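Local coordinates for lipoprotein (Paraburkholderia phytofirmans, PDB 5T11) that probably helps guide export of the Pel polysaccharide across the outer membrane, as a periplasmic lipoprotein assembled from twelve copies, at residues 6-10 with 151-155; 22-26 with 38-42; 35-39 with 96-100; 91-97 with 112-118; 108-112 with 139-145. The protein carries 1 engineered substitution. Residue numbers count along the deposited sequence, not the author numbering.

How the contacts relate
Contact 1 pairs the first strand with the end of the last helix, so it closes a loop over nearly the whole modelled chain. The other four contacts nest inside it. Contact 2 comes next and closes a short loop between strand 21-28 and helix 35-49. Contact 3 begins on that same helix, sharing S38 and A39 with contact 2, and runs to the end of strand 90-99. There contact 4 takes over, sharing V96 and E97, and pairs this strand with strand 109-119. Contact 5 shares G112 with contact 4 and crosses it along the chain, bringing in the start of helix 141-152. All five reach one mixed sheet; all but contact 4 tie a helix to it.

Contact 1: 6-10 with 151-155; sequences TVRQT and KVLSP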
# COMPACT_ATOMS: atom_id res chain seq x y z
N THR B 6 -10.92 35.31 -14.32
CA THR B 6 -10.62 36.69 -14.70
C THR B 6 -9.79 36.70 -15.98
O THR B 6 -8.99 35.80 -16.23
CB THR B 6 -9.83 37.44 -13.63
OG1 THR B 6 -8.68 36.65 -13.26
CG2 THR B 6 -10.70 37.71 -12.40
N VAL B 7 -9.98 37.76 -16.77
CA VAL B 7 -9.13 38.07 -17.91
C VAL B 7 -8.66 39.51 -17.76
O VAL B 7 -9.46 40.40 -17.45
CB VAL B 7 -9.86 37.88 -19.25
CG1 VAL B 7 -9.00 38.39 -20.41
CG2 VAL B 7 -10.21 36.42 -19.46
N ARG B 8 -7.36 39.75 -17.96
CA ARG B 8 -6.80 41.09 -17.98
C ARG B 8 -5.90 41.20 -19.20
O ARG B 8 -4.95 40.42 -19.34
CB ARG B 8 -6.03 41.38 -16.69
CG ARG B 8 -6.86 41.24 -15.42
CD ARG B 8 -5.99 41.14 -14.16
NE ARG B 8 -5.11 42.29 -14.04
CZ ARG B 8 -5.39 43.40 -13.35
NH1 ARG B 8 -6.55 43.49 -12.70
NH2 ARG B 8 -4.51 44.39 -13.32
N GLN B 9 -6.20 42.16 -20.09
CA GLN B 9 -5.46 42.39 -21.32
C GLN B 9 -5.02 43.84 -21.39
O GLN B 9 -5.85 44.75 -21.24
CB GLN B 9 -6.30 42.08 -22.56
CG GLN B 9 -6.89 40.68 -22.61
CD GLN B 9 -8.33 40.69 -23.04
OE1 GLN B 9 -9.00 41.72 -22.95
NE2 GLN B 9 -8.81 39.56 -23.55
N THR B 10 -3.73 44.07 -21.65
CA THR B 10 -3.26 45.41 -21.98
C THR B 10 -3.84 45.85 -23.32
O THR B 10 -4.60 45.14 -23.98
CB THR B 10 -1.73 45.43 -22.04
OG1 THR B 10 -1.29 44.70 -23.20
CG2 THR B 10 -1.14 44.79 -20.80
N LYS B 151 -11.02 33.54 -25.43
CA LYS B 151 -11.35 34.82 -24.81
C LYS B 151 -10.09 35.68 -24.64
O LYS B 151 -10.06 36.85 -25.04
CB LYS B 151 -12.04 34.57 -23.45
CG LYS B 151 -12.53 35.80 -22.71
CD LYS B 151 -13.67 36.48 -23.46
CE LYS B 151 -14.28 37.65 -22.69
NZ LYS B 151 -15.14 38.48 -23.57
N VAL B 152 -9.03 35.09 -24.08
CA VAL B 152 -7.81 35.84 -23.77
C VAL B 152 -7.19 36.43 -25.04
O VAL B 152 -6.70 37.57 -25.03
CB VAL B 152 -6.81 34.92 -23.03
CG1 VAL B 152 -5.42 35.56 -23.00
CG2 VAL B 152 -7.30 34.61 -21.61
N LEU B 153 -7.18 35.67 -26.13
CA LEU B 153 -6.55 36.10 -27.37
C LEU B 153 -7.50 36.86 -28.29
O LEU B 153 -7.11 37.22 -29.41
CB LEU B 153 -5.96 34.90 -28.12
CG LEU B 153 -4.86 34.11 -27.39
CD1 LEU B 153 -4.29 33.00 -28.29
CD2 LEU B 153 -3.74 35.04 -26.90
N SER B 154 -8.73 37.12 -27.85
CA SER B 154 -9.68 37.84 -28.70
C SER B 154 -9.19 39.22 -29.17
O SER B 154 -9.58 39.61 -30.29
CB SER B 154 -11.03 37.97 -27.99
OG SER B 154 -10.96 38.87 -26.90
N PRO B 155 -8.40 39.99 -28.42
CA PRO B 155 -7.91 41.27 -28.98
C PRO B 155 -6.92 41.10 -30.13
O PRO B 155 -6.63 42.10 -30.80
CB PRO B 155 -7.25 41.96 -27.78
CG PRO B 155 -7.83 41.26 -26.55
CD PRO B 155 -8.03 39.85 -26.99
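The apolar part of this contact is small and centres on V7. Its CG2 lies 4.0 Å from CG2 of V152 and also 4.0 Å from CG of K151. The CA atoms of V7 and V152 are 6.4 Å apart, the closest CA pair of the two segments. V7 and Q9 sit two residues apart on an extended strand, so both direct their CA-to-CB bonds toward the end of the helix, while R8 between them points away.

The polar part belongs to Q9. Its NE2 donates a hydrogen bond to O of V152 at 3.3 Å, at a carbonyl near the helix end. The same amide packs against the proline ring, with NE2 of Q9 3.5 Å from CD of P155. On the helix side the turn is held locally. O of K151 accepts from N of S154 at 3.1 Å and from OG of S154 at 2.9 Å.

This is a surface contact that joins the first strand to the C-terminal end of helix 141-152. Strand 5-9 is the outermost strand on this side of the sheet within the chain and pairs with strand 125-134. V152 and L153 cover F115 of strand 109-119, and P155 touches W127 of strand 125-134.

Contact 2: 22-26 with 38-42; sequences AVVSI and SAESI
These are the first strand and the helix of a beta-alpha-beta unit formed by strand 21-28, helix 35-49 and strand 55-57. Segment 22-26 is extended apart from S25. The helix runs back across the strand, nearly antiparallel, at 156°. The axes of the short segments approach to 8.2 Å. The register is set by I26 and E40, whose CA atoms are 6.3 Å apart.

E40 has the largest buried area. It sits on a regular helix with chi1 m and chi2 t, and its CA-to-CB bond points sideways. The extended side chain carries the carboxylate to the strand. OE2 of E40 accepts a hydrogen bond from N of I26. It also packs against CA of S25, at 3.1 Å.

I26 comes next. Its CA-to-CB bond points toward the helix, with chi1 m and chi2 t. CG1 of I26 lies 3.6 Å from CG of E40, and CD1 of I26 is 4.2 Å from CB of A39.

V23, chi1 t, completes the patch, with its CG1 4.0 Å from CG of E40. V23 and I26 both point toward the helix although only two residues separate them. V24 and S25 both point away, and S25 has an irregular phi/psi of 23/87. Beyond I26, V96 of the neighbouring strand continues the apolar surface under A39. The key bond is I26 N to E40 OE2, 2.8 Å long with an N-H...O angle of 154°.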
# COMPACT_ATOMS: atom_id res chain seq x y z
N ALA B 22 4.50 33.88 -35.26
CA ALA B 22 5.05 32.61 -34.80
C ALA B 22 4.65 32.40 -33.34
O ALA B 22 4.78 33.32 -32.52
CB ALA B 22 6.57 32.59 -34.94
N VAL B 23 4.15 31.21 -33.03
CA VAL B 23 3.87 30.80 -31.65
C VAL B 23 5.10 30.06 -31.14
O VAL B 23 5.54 29.07 -31.74
CB VAL B 23 2.61 29.93 -31.55
CG1 VAL B 23 2.44 29.41 -30.11
CG2 VAL B 23 1.38 30.72 -32.02
N VAL B 24 5.68 30.56 -30.05
CA VAL B 24 6.97 30.11 -29.55
C VAL B 24 6.80 29.66 -28.11
O VAL B 24 6.24 30.39 -27.28
CB VAL B 24 8.02 31.23 -29.66
CG1 VAL B 24 9.14 31.02 -28.67
CG2 VAL B 24 8.56 31.31 -31.07
N SER B 25 7.29 28.45 -27.81
CA SER B 25 7.53 27.89 -26.48
C SER B 25 6.71 28.53 -25.37
O SER B 25 7.15 29.48 -24.72
CB SER B 25 9.01 28.00 -26.12
OG SER B 25 9.37 29.35 -25.89
N ILE B 26 5.51 28.01 -25.17
CA ILE B 26 4.72 28.36 -24.00
C ILE B 26 5.18 27.49 -22.84
O ILE B 26 5.10 26.26 -22.92
CB ILE B 26 3.23 28.20 -24.29
CG1 ILE B 26 2.84 29.20 -25.40
CG2 ILE B 26 2.42 28.33 -22.99
CD1 ILE B 26 1.38 29.20 -25.80
N SER B 38 -0.03 21.87 -25.53
CA SER B 38 -1.46 21.97 -25.78
C SER B 38 -1.89 23.41 -25.92
O SER B 38 -2.69 23.74 -26.80
CB SER B 38 -2.27 21.30 -24.65
OG SER B 38 -2.04 19.90 -24.69
N ALA B 39 -1.38 24.29 -25.05
CA ALA B 39 -1.75 25.71 -25.15
C ALA B 39 -1.23 26.31 -26.46
O ALA B 39 -1.89 27.17 -27.05
CB ALA B 39 -1.22 26.50 -23.96
N GLU B 40 -0.05 25.87 -26.92
CA GLU B 40 0.48 26.37 -28.19
C GLU B 40 -0.44 26.01 -29.35
O GLU B 40 -0.75 26.86 -30.20
CB GLU B 40 1.88 25.81 -28.45
CG GLU B 40 2.99 26.38 -27.60
CD GLU B 40 4.22 25.48 -27.60
OE1 GLU B 40 4.17 24.43 -28.28
OE2 GLU B 40 5.22 25.82 -26.93
N SER B 41 -0.88 24.75 -29.40
CA SER B 41 -1.76 24.29 -30.47
C SER B 41 -3.10 25.00 -30.44
O SER B 41 -3.60 25.46 -31.47
CB SER B 41 -1.97 22.77 -30.38
OG SER B 41 -0.75 22.10 -30.62
N ILE B 42 -3.72 25.07 -29.26
CA ILE B 42 -4.99 25.78 -29.15
C ILE B 42 -4.80 27.24 -29.52
O ILE B 42 -5.60 27.81 -30.27
CB ILE B 42 -5.58 25.62 -27.73
CG1 ILE B 42 -5.96 24.17 -27.46
CG2 ILE B 42 -6.82 26.52 -27.56
CD1 ILE B 42 -6.10 23.83 -25.94

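Contact 3: 35-39 with 96-100; sequences AGHSA and VEEWR
The first turn of helix 35-49 rests on the end of strand 90-99, where the chain turns a corner at E97 and again at R100. Two side chains project toward the helix, V96 and W99, both with chi1 t; chi2 of W99 is -71°. The closest CA pairs are G36 with V96 at 6.0 Å and A35 with W99 at 6.7 Å.

The small residues of the helix fit against these two bumps. CB of A35 sits over the face of the indole, a CH-pi contact 3.8 Å from the centroid of the W99 five-membered ring and 18° off its normal. CB of S38 lies 3.7 Å from CZ2 of W99, and CB of A39 is 3.9 Å from CZ3 of W99. CG2 of V96 fills the hollow above G36, 4.0 Å from its CA and 3.8 Å from CB of A39.

E97 and E98 both face G112 in a classic beta bulge. W99 is wedged between two helices, because L141 and A145 of helix 141-152 also touch it.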
# COMPACT_ATOMS: atom_id res chain seq x y z
N ALA B 35 1.27 20.44 -21.14
CA ALA B 35 0.23 21.47 -21.11
C ALA B 35 0.66 22.72 -21.89
O ALA B 35 -0.19 23.39 -22.50
CB ALA B 35 -0.14 21.85 -19.66
N GLY B 36 1.95 23.05 -21.90
CA GLY B 36 2.38 24.18 -22.71
C GLY B 36 2.22 23.91 -24.20
O GLY B 36 1.87 24.81 -24.97
N HIS B 37 2.48 22.67 -24.61
CA HIS B 37 2.31 22.33 -26.03
C HIS B 37 0.84 22.33 -26.43
O HIS B 37 0.50 22.75 -27.55
CB HIS B 37 2.96 20.98 -26.33
CG HIS B 37 4.45 20.99 -26.16
ND1 HIS B 37 5.14 20.00 -25.48
CD2 HIS B 37 5.39 21.87 -26.59
CE1 HIS B 37 6.43 20.28 -25.49
NE2 HIS B 37 6.61 21.41 -26.16
N SER B 38 -0.03 21.87 -25.53
CA SER B 38 -1.46 21.97 -25.78
C SER B 38 -1.89 23.41 -25.92
O SER B 38 -2.69 23.74 -26.80
CB SER B 38 -2.27 21.30 -24.65
OG SER B 38 -2.04 19.90 -24.69
N ALA B 39 -1.38 24.29 -25.05
CA ALA B 39 -1.75 25.71 -25.15
C ALA B 39 -1.23 26.31 -26.46
O ALA B 39 -1.89 27.17 -27.05
CB ALA B 39 -1.22 26.50 -23.96
N VAL B 96 1.85 28.54 -18.93
CA VAL B 96 0.70 27.90 -18.30
C VAL B 96 0.98 27.80 -16.80
O VAL B 96 1.93 27.13 -16.38
CB VAL B 96 0.41 26.53 -18.93
CG1 VAL B 96 -0.79 25.88 -18.27
CG2 VAL B 96 0.18 26.69 -20.46
N GLU B 97 0.17 28.50 -16.00
CA GLU B 97 0.29 28.48 -14.54
C GLU B 97 -0.55 27.39 -13.90
O GLU B 97 -0.26 26.98 -12.76
CB GLU B 97 -0.11 29.84 -13.94
CG GLU B 97 0.87 30.98 -14.27
CD GLU B 97 0.65 31.59 -15.65
OE1 GLU B 97 -0.52 31.61 -16.10
OE2 GLU B 97 1.64 32.03 -16.28
N GLU B 98 -1.59 26.92 -14.58
CA GLU B 98 -2.45 25.89 -14.02
C GLU B 98 -3.22 25.24 -15.16
O GLU B 98 -3.66 25.92 -16.10
CB GLU B 98 -3.42 26.48 -12.99
CG GLU B 98 -4.39 25.47 -12.40
CD GLU B 98 -4.97 25.92 -11.05
OE1 GLU B 98 -5.40 27.09 -10.93
OE2 GLU B 98 -5.00 25.07 -10.11
N TRP B 99 -3.38 23.93 -15.07
CA TRP B 99 -3.98 23.14 -16.14
C TRP B 99 -4.23 21.74 -15.60
O TRP B 99 -3.46 20.81 -15.87
CB TRP B 99 -3.04 23.10 -17.34
CG TRP B 99 -3.57 22.55 -18.66
CD1 TRP B 99 -3.87 21.25 -18.96
CD2 TRP B 99 -3.78 23.30 -19.88
NE1 TRP B 99 -4.27 21.14 -20.27
CE2 TRP B 99 -4.23 22.38 -20.86
CE3 TRP B 99 -3.66 24.65 -20.23
CZ2 TRP B 99 -4.55 22.77 -22.17
CZ3 TRP B 99 -3.97 25.04 -21.53
CH2 TRP B 99 -4.40 24.09 -22.49
N ARG B 100 -5.28 21.57 -14.79
CA ARG B 100 -5.50 20.29 -14.12
C ARG B 100 -6.98 20.19 -13.76
O ARG B 100 -7.72 21.17 -13.83
CB ARG B 100 -4.65 20.18 -12.85
CG ARG B 100 -5.00 21.25 -11.79
CD ARG B 100 -4.30 21.03 -10.45
NE ARG B 100 -4.69 19.75 -9.84
CZ ARG B 100 -4.35 19.37 -8.61
NH1 ARG B 100 -3.61 20.17 -7.84
NH2 ARG B 100 -4.76 18.20 -8.15

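Contact 4: 91-97 with 112-118; sequences VLSGAVE and GVTFELI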
# COMPACT_ATOMS: atom_id res chain seq x y z
N VAL B 91 5.79 37.44 -32.39
CA VAL B 91 5.90 36.16 -31.70
C VAL B 91 4.90 36.16 -30.55
O VAL B 91 4.83 37.13 -29.78
CB VAL B 91 7.32 35.90 -31.17
CG1 VAL B 91 7.32 34.86 -30.08
CG2 VAL B 91 8.21 35.43 -32.28
N LEU B 92 4.11 35.09 -30.45
CA LEU B 92 3.24 34.85 -29.30
C LEU B 92 3.93 33.83 -28.41
O LEU B 92 4.24 32.72 -28.86
CB LEU B 92 1.86 34.35 -29.73
CG LEU B 92 0.92 34.13 -28.54
CD1 LEU B 92 0.36 35.46 -28.06
CD2 LEU B 92 -0.22 33.13 -28.81
N SER B 93 4.20 34.23 -27.17
CA SER B 93 4.77 33.36 -26.16
C SER B 93 3.89 33.45 -24.92
O SER B 93 2.85 34.11 -24.92
CB SER B 93 6.23 33.75 -25.85
OG SER B 93 6.86 32.74 -25.09
N GLY B 94 4.31 32.79 -23.85
CA GLY B 94 3.56 32.86 -22.60
C GLY B 94 3.92 31.69 -21.70
O GLY B 94 4.98 31.08 -21.84
N ALA B 95 3.00 31.40 -20.78
CA ALA B 95 3.20 30.33 -19.81
C ALA B 95 1.86 29.81 -19.30
O ALA B 95 0.87 30.56 -19.23
CB ALA B 95 4.04 30.80 -18.62
N VAL B 96 1.85 28.54 -18.93
CA VAL B 96 0.70 27.90 -18.30
C VAL B 96 0.98 27.80 -16.80
O VAL B 96 1.93 27.13 -16.38
CB VAL B 96 0.41 26.53 -18.93
CG1 VAL B 96 -0.79 25.88 -18.27
CG2 VAL B 96 0.18 26.69 -20.46
N GLU B 97 0.17 28.50 -16.00
CA GLU B 97 0.29 28.48 -14.54
C GLU B 97 -0.55 27.39 -13.90
O GLU B 97 -0.26 26.98 -12.76
CB GLU B 97 -0.11 29.84 -13.94
CG GLU B 97 0.87 30.98 -14.27
CD GLU B 97 0.65 31.59 -15.65
OE1 GLU B 97 -0.52 31.61 -16.10
OE2 GLU B 97 1.64 32.03 -16.28
N GLY B 112 -5.00 28.35 -15.88
CA GLY B 112 -4.40 29.67 -15.77
C GLY B 112 -3.31 29.83 -16.82
O GLY B 112 -2.47 28.93 -16.96
N VAL B 113 -3.33 30.94 -17.59
CA VAL B 113 -2.40 31.17 -18.70
C VAL B 113 -2.02 32.65 -18.75
O VAL B 113 -2.83 33.53 -18.45
CB VAL B 113 -2.99 30.76 -20.07
CG1 VAL B 113 -3.22 29.27 -20.14
CG2 VAL B 113 -4.29 31.52 -20.35
N THR B 114 -0.77 32.91 -19.15
CA THR B 114 -0.30 34.25 -19.46
C THR B 114 0.26 34.24 -20.88
O THR B 114 0.88 33.26 -21.30
CB THR B 114 0.76 34.72 -18.45
OG1 THR B 114 1.73 33.68 -18.28
CG2 THR B 114 0.14 35.05 -17.09
N PHE B 115 0.04 35.33 -21.63
CA PHE B 115 0.52 35.44 -23.00
C PHE B 115 1.21 36.79 -23.20
O PHE B 115 0.84 37.79 -22.57
CB PHE B 115 -0.62 35.34 -24.04
CG PHE B 115 -1.19 33.96 -24.20
CD1 PHE B 115 -0.54 33.01 -24.99
CD2 PHE B 115 -2.41 33.63 -23.62
CE1 PHE B 115 -1.07 31.74 -25.15
CE2 PHE B 115 -2.94 32.34 -23.77
CZ PHE B 115 -2.27 31.40 -24.54
N GLU B 116 2.20 36.81 -24.10
CA GLU B 116 2.86 38.03 -24.55
C GLU B 116 2.97 38.00 -26.07
O GLU B 116 3.26 36.95 -26.65
CB GLU B 116 4.28 38.21 -23.96
CG GLU B 116 4.38 38.25 -22.46
CD GLU B 116 4.52 36.87 -21.85
OE1 GLU B 116 5.20 36.01 -22.46
OE2 GLU B 116 3.95 36.64 -20.76
N LEU B 117 2.75 39.15 -26.70
CA LEU B 117 3.00 39.31 -28.13
C LEU B 117 4.22 40.20 -28.30
O LEU B 117 4.24 41.34 -27.83
CB LEU B 117 1.79 39.92 -28.84
CG LEU B 117 1.90 39.91 -30.36
CD1 LEU B 117 1.75 38.47 -30.87
CD2 LEU B 117 0.87 40.82 -31.00
N ILE B 118 5.24 39.67 -28.98
CA ILE B 118 6.53 40.34 -29.11
C ILE B 118 6.72 40.82 -30.55
O ILE B 118 6.47 40.07 -31.50
CB ILE B 118 7.68 39.42 -28.67
CG1 ILE B 118 7.54 39.11 -27.17
CG2 ILE B 118 9.03 40.06 -28.99
CD1 ILE B 118 8.06 37.75 -26.76
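Strands 90-99 and 109-119 form an antiparallel beta hairpin in the central sheet. Three hydrogen-bonded pairs satisfy the backbone in both directions. N of V91 donates to O of I118 at 2.9 Å, and N of I118 to O of V91 at 2.7 Å. In the S93-E116 and A95-T114 pairs, each N lies 2.9 Å from the partner O. The non-hydrogen-bonded pairs between them are L92-L117, G94-F115 and V96-V113.

G94 approaches F115 to a CA-CA distance of 4.0 Å. Its phi/psi of 160/-159 calls for glycine, because a CB would be jammed against O of S93; it would also clash with O of T114. L92, F115 and V96 lie on the face covered by helix 35-49. The other edge of strand 90-99 bonds to strand 21-28, through L92 to A22 and V24.

At the bulge, N of E97 donates to O of G112 at 2.8 Å. The E97 carboxylate folds back across the hairpin, and its OE2 accepts a bond from OG1 of T114 at 2.6 Å.

Contact 5: 108-112 with 139-145; sequences EPVVG and SGLSSVA
Residues 109-112 form the start of an extended strand, and residues 141-145 the first turn of a helix. Their short axes come within 7.7 Å and run at 34°, with a signed crossing angle of -34°. The CA atoms of P109 and L141 are 4.9 Å apart, and those of V111 and A145 are 6.0 Å apart. G140 takes the N-cap position, and its O accepts from N of V144 at 2.9 Å. L141 O then accepts from N of A145 at 2.8 Å.

P109 and V111 point toward the helix, while V110 points away. P109 has the larger buried area. Its CB lies 3.6 Å from CA of L141, its CG 3.8 Å from CG2 of V144, and its CG 3.4 Å from OG of S139, which bonds to O of W136. V111, chi1 t, fits among three helix residues. Its CG2 is 3.6 Å from CD1 of L141, 3.8 Å from CG1 of V144 and 3.9 Å from CB of A145. L141 is t, p, and V144 is t.

W99 of the adjacent strand touches V111, L141 and A145 and extends this apolar layer. At the helix start, N of S142 bonds to OE1 of E98 from a neighbouring subunit, so this packing also borders a subunit interface. The arrangement is that of an alpha/beta layered fold, with a helix packed on one face of a sheet.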
# COMPACT_ATOMS: atom_id res chain seq x y z
N GLU B 108 -13.22 19.80 -10.36
CA GLU B 108 -13.46 20.68 -11.49
C GLU B 108 -12.17 21.02 -12.23
O GLU B 108 -11.09 21.10 -11.63
CB GLU B 108 -14.15 21.96 -11.02
CG GLU B 108 -13.37 22.80 -10.03
CD GLU B 108 -13.75 22.50 -8.57
OE1 GLU B 108 -13.97 21.31 -8.23
OE2 GLU B 108 -13.84 23.46 -7.77
N PRO B 109 -12.25 21.23 -13.55
CA PRO B 109 -11.08 21.71 -14.30
C PRO B 109 -10.75 23.16 -13.96
O PRO B 109 -11.64 23.98 -13.72
CB PRO B 109 -11.52 21.58 -15.76
CG PRO B 109 -13.03 21.69 -15.72
CD PRO B 109 -13.42 21.00 -14.41
N VAL B 110 -9.46 23.47 -13.96
CA VAL B 110 -8.97 24.82 -13.69
C VAL B 110 -7.81 25.12 -14.64
O VAL B 110 -6.94 24.27 -14.86
CB VAL B 110 -8.53 24.98 -12.21
CG1 VAL B 110 -9.74 24.90 -11.27
CG2 VAL B 110 -7.56 23.89 -11.84
N VAL B 111 -7.80 26.33 -15.20
CA VAL B 111 -6.80 26.75 -16.18
C VAL B 111 -6.32 28.15 -15.86
O VAL B 111 -7.13 29.06 -15.61
CB VAL B 111 -7.38 26.72 -17.62
CG1 VAL B 111 -6.34 27.22 -18.64
CG2 VAL B 111 -7.85 25.30 -17.98
N GLY B 112 -5.00 28.35 -15.88
CA GLY B 112 -4.40 29.67 -15.77
C GLY B 112 -3.31 29.83 -16.82
O GLY B 112 -2.47 28.93 -16.96
N SER B 139 -17.54 19.73 -16.34
CA SER B 139 -16.89 20.27 -17.53
C SER B 139 -15.57 19.55 -17.83
O SER B 139 -14.98 18.87 -16.98
CB SER B 139 -16.66 21.77 -17.40
OG SER B 139 -16.37 22.15 -16.07
N GLY B 140 -15.12 19.71 -19.07
CA GLY B 140 -13.88 19.13 -19.53
C GLY B 140 -12.75 20.14 -19.45
O GLY B 140 -12.94 21.32 -19.77
N LEU B 141 -11.59 19.67 -19.01
CA LEU B 141 -10.41 20.54 -18.97
C LEU B 141 -10.14 21.17 -20.34
O LEU B 141 -9.95 22.39 -20.45
CB LEU B 141 -9.21 19.73 -18.48
CG LEU B 141 -7.85 20.41 -18.42
CD1 LEU B 141 -7.94 21.73 -17.66
CD2 LEU B 141 -6.85 19.48 -17.74
N SER B 142 -10.12 20.36 -21.40
CA SER B 142 -9.83 20.95 -22.70
C SER B 142 -10.93 21.93 -23.14
O SER B 142 -10.62 22.93 -23.79
CB SER B 142 -9.59 19.87 -23.76
OG SER B 142 -10.70 19.00 -23.90
N SER B 143 -12.20 21.67 -22.82
CA SER B 143 -13.24 22.65 -23.13
C SER B 143 -12.96 23.97 -22.42
O SER B 143 -13.05 25.05 -23.02
CB SER B 143 -14.62 22.13 -22.75
OG SER B 143 -15.08 21.18 -23.69
N VAL B 144 -12.63 23.91 -21.12
CA VAL B 144 -12.34 25.13 -20.38
C VAL B 144 -11.12 25.84 -20.96
O VAL B 144 -11.13 27.06 -21.18
CB VAL B 144 -12.17 24.83 -18.88
CG1 VAL B 144 -11.61 26.03 -18.17
CG2 VAL B 144 -13.52 24.45 -18.27
N ALA B 145 -10.05 25.09 -21.21
CA ALA B 145 -8.83 25.71 -21.74
C ALA B 145 -9.07 26.36 -23.10
O ALA B 145 -8.59 27.47 -23.37
CB ALA B 145 -7.72 24.67 -21.83